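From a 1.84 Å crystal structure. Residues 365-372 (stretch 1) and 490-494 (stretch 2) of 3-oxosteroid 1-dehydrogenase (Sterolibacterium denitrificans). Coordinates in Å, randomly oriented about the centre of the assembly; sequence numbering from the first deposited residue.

Stretch 1 (365-372) EFGAAMYE
Stretch 2, residues 490-494: RVDAG

Helix 365-372 packs across strand 490-494 of the same chain; both elements extend beyond these residues. Their axes approach to 8.6 Å with N-to-C directions 106° apart, and the contact buries 233 Å² over both sides. The helix is regular (phi/psi near -63/-43), with hydrogen bonds Ala369 N to Glu365 O (2.9 Å), Met370 N to Phe366 O (3.0 Å), Tyr371 N to Gly367 O (3.2 Å) and Glu372 N to Ala368 O (2.9 Å). The strand runs extended through Val491 (-98/108) and Asp492 (-84/155), then tightens at Ala493 (-77/76), where Gly494 N makes a weak hydrogen bond to Asp492 O (2.9 Å). Val491 and Ala493 point toward the helix and the intervening Asp492 away, so the strand offers it an apolar side.

Ala493 and Met370 cover the most surface. Met370 points toward the strand with chi1 m, chi2 t and chi3 p, which lays its methyl along the backbone: Met370 CE lies 3.2 Å from Val491 O, 3.5 Å from Ala493 N and 4.0 Å from Ala493 CB. The long, unbranched thioether suits this reach; Met370 SD also lies 4.4 Å from Val491 CG1. The small methyl of Ala493 fits between Met370 and Tyr371, whose CE2 is 3.8 Å from Ala493 CB. The CA-to-CB bond of Tyr371 points sideways (chi1 -79°, chi2 -73°), yet its ring end comes nearer and meets that methyl obliquely.

Val491, chi1 t, is third in covered area. Val491 CG1 lies 4.1 Å from Phe366 CE1, one turn before Met370; the CA-to-CB bond of Phe366 points sideways, but the end of its ring comes nearer and meets Val491 CG1 obliquely (chi1 t, -172°; chi2 -75°). No direct hydrogen bond joins the stretches. Instead, one water donates to both Tyr371 OH and Ala493 O, at 2.9 Å from each, adding a polar bridge beside the apolar contact.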

# COMPACT_ATOMS: atom_id res chain seq x y z
N GLU A 365 9.58 2.07 8.12
CA GLU A 365 10.69 2.45 9.01
C GLU A 365 11.44 3.64 8.42
O GLU A 365 11.95 4.44 9.22
CB GLU A 365 11.60 1.24 9.25
CG GLU A 365 11.02 0.31 10.33
CD GLU A 365 9.92 -0.60 9.87
OE1 GLU A 365 9.86 -0.84 8.65
OE2 GLU A 365 9.11 -1.06 10.74
N PHE A 366 11.51 3.74 7.08
CA PHE A 366 12.15 4.90 6.41
C PHE A 366 11.43 6.20 6.81
O PHE A 366 12.09 7.14 7.26
CB PHE A 366 12.19 4.64 4.91
CG PHE A 366 12.99 5.65 4.14
CD1 PHE A 366 12.47 6.92 3.93
CD2 PHE A 366 14.21 5.31 3.55
CE1 PHE A 366 13.18 7.86 3.23
CE2 PHE A 366 14.91 6.25 2.81
CZ PHE A 366 14.38 7.53 2.64
N GLY A 367 10.10 6.27 6.65
CA GLY A 367 9.27 7.41 7.10
C GLY A 367 9.50 7.71 8.57
O GLY A 367 9.78 8.90 8.92
N ALA A 368 9.46 6.70 9.43
CA ALA A 368 9.66 6.90 10.88
C ALA A 368 11.04 7.50 11.14
O ALA A 368 11.14 8.38 12.01
CB ALA A 368 9.50 5.60 11.63
N ALA A 369 12.07 7.09 10.39
CA ALA A 369 13.44 7.56 10.58
C ALA A 369 13.54 9.02 10.12
O ALA A 369 14.38 9.72 10.69
CB ALA A 369 14.43 6.69 9.83
N MET A 370 12.78 9.43 9.11
CA MET A 370 12.77 10.87 8.65
C MET A 370 12.31 11.74 9.84
O MET A 370 12.98 12.72 10.18
CB MET A 370 11.86 11.08 7.45
CG MET A 370 12.36 10.43 6.17
SD MET A 370 11.24 10.55 4.84
CE MET A 370 11.17 12.31 4.52
N TYR A 371 11.23 11.33 10.51
CA TYR A 371 10.70 12.08 11.69
C TYR A 371 11.72 12.02 12.82
O TYR A 371 11.94 13.04 13.51
CB TYR A 371 9.31 11.60 12.08
CG TYR A 371 8.20 12.14 11.23
CD1 TYR A 371 7.79 13.47 11.34
CD2 TYR A 371 7.58 11.37 10.26
CE1 TYR A 371 6.77 13.98 10.55
CE2 TYR A 371 6.56 11.85 9.48
CZ TYR A 371 6.17 13.18 9.59
OH TYR A 371 5.16 13.62 8.82
N GLU A 372 12.34 10.87 13.04
CA GLU A 372 13.30 10.72 14.15
C GLU A 372 14.49 11.64 13.91
O GLU A 372 14.91 12.36 14.86
CB GLU A 372 13.74 9.26 14.31
CG GLU A 372 14.49 8.99 15.59
CD GLU A 372 15.94 9.41 15.65
OE1 GLU A 372 16.56 9.60 14.55
OE2 GLU A 372 16.47 9.55 16.80
N ARG A 490 13.60 15.35 -4.11
CA ARG A 490 13.03 15.73 -2.80
C ARG A 490 12.13 14.59 -2.32
O ARG A 490 11.09 14.34 -2.95
CB ARG A 490 12.24 17.04 -2.94
CG ARG A 490 11.57 17.47 -1.63
CD ARG A 490 10.58 18.62 -1.83
NE ARG A 490 9.84 18.51 -3.07
CZ ARG A 490 9.69 19.48 -3.98
NH1 ARG A 490 10.04 20.73 -3.70
NH2 ARG A 490 9.12 19.18 -5.14
N VAL A 491 12.52 13.97 -1.23
CA VAL A 491 11.76 12.85 -0.62
C VAL A 491 10.90 13.41 0.53
O VAL A 491 11.41 13.75 1.62
CB VAL A 491 12.73 11.74 -0.19
CG1 VAL A 491 11.97 10.66 0.47
CG2 VAL A 491 13.46 11.14 -1.39
N ASP A 492 9.60 13.44 0.29
CA ASP A 492 8.63 13.89 1.31
C ASP A 492 8.28 12.72 2.24
O ASP A 492 8.39 11.54 1.81
CB ASP A 492 7.38 14.44 0.62
CG ASP A 492 7.58 15.86 0.09
OD1 ASP A 492 8.14 16.66 0.83
OD2 ASP A 492 7.19 16.10 -1.08
N ALA A 493 7.86 13.02 3.47
CA ALA A 493 7.34 11.96 4.38
C ALA A 493 5.92 11.64 3.95
O ALA A 493 4.98 12.17 4.58
CB ALA A 493 7.39 12.44 5.82
N GLY A 494 5.79 10.89 2.86
CA GLY A 494 4.51 10.45 2.29
C GLY A 494 3.89 9.28 3.05
O GLY A 494 4.42 8.88 4.09
O HOH W 1 3.36 13.42 6.58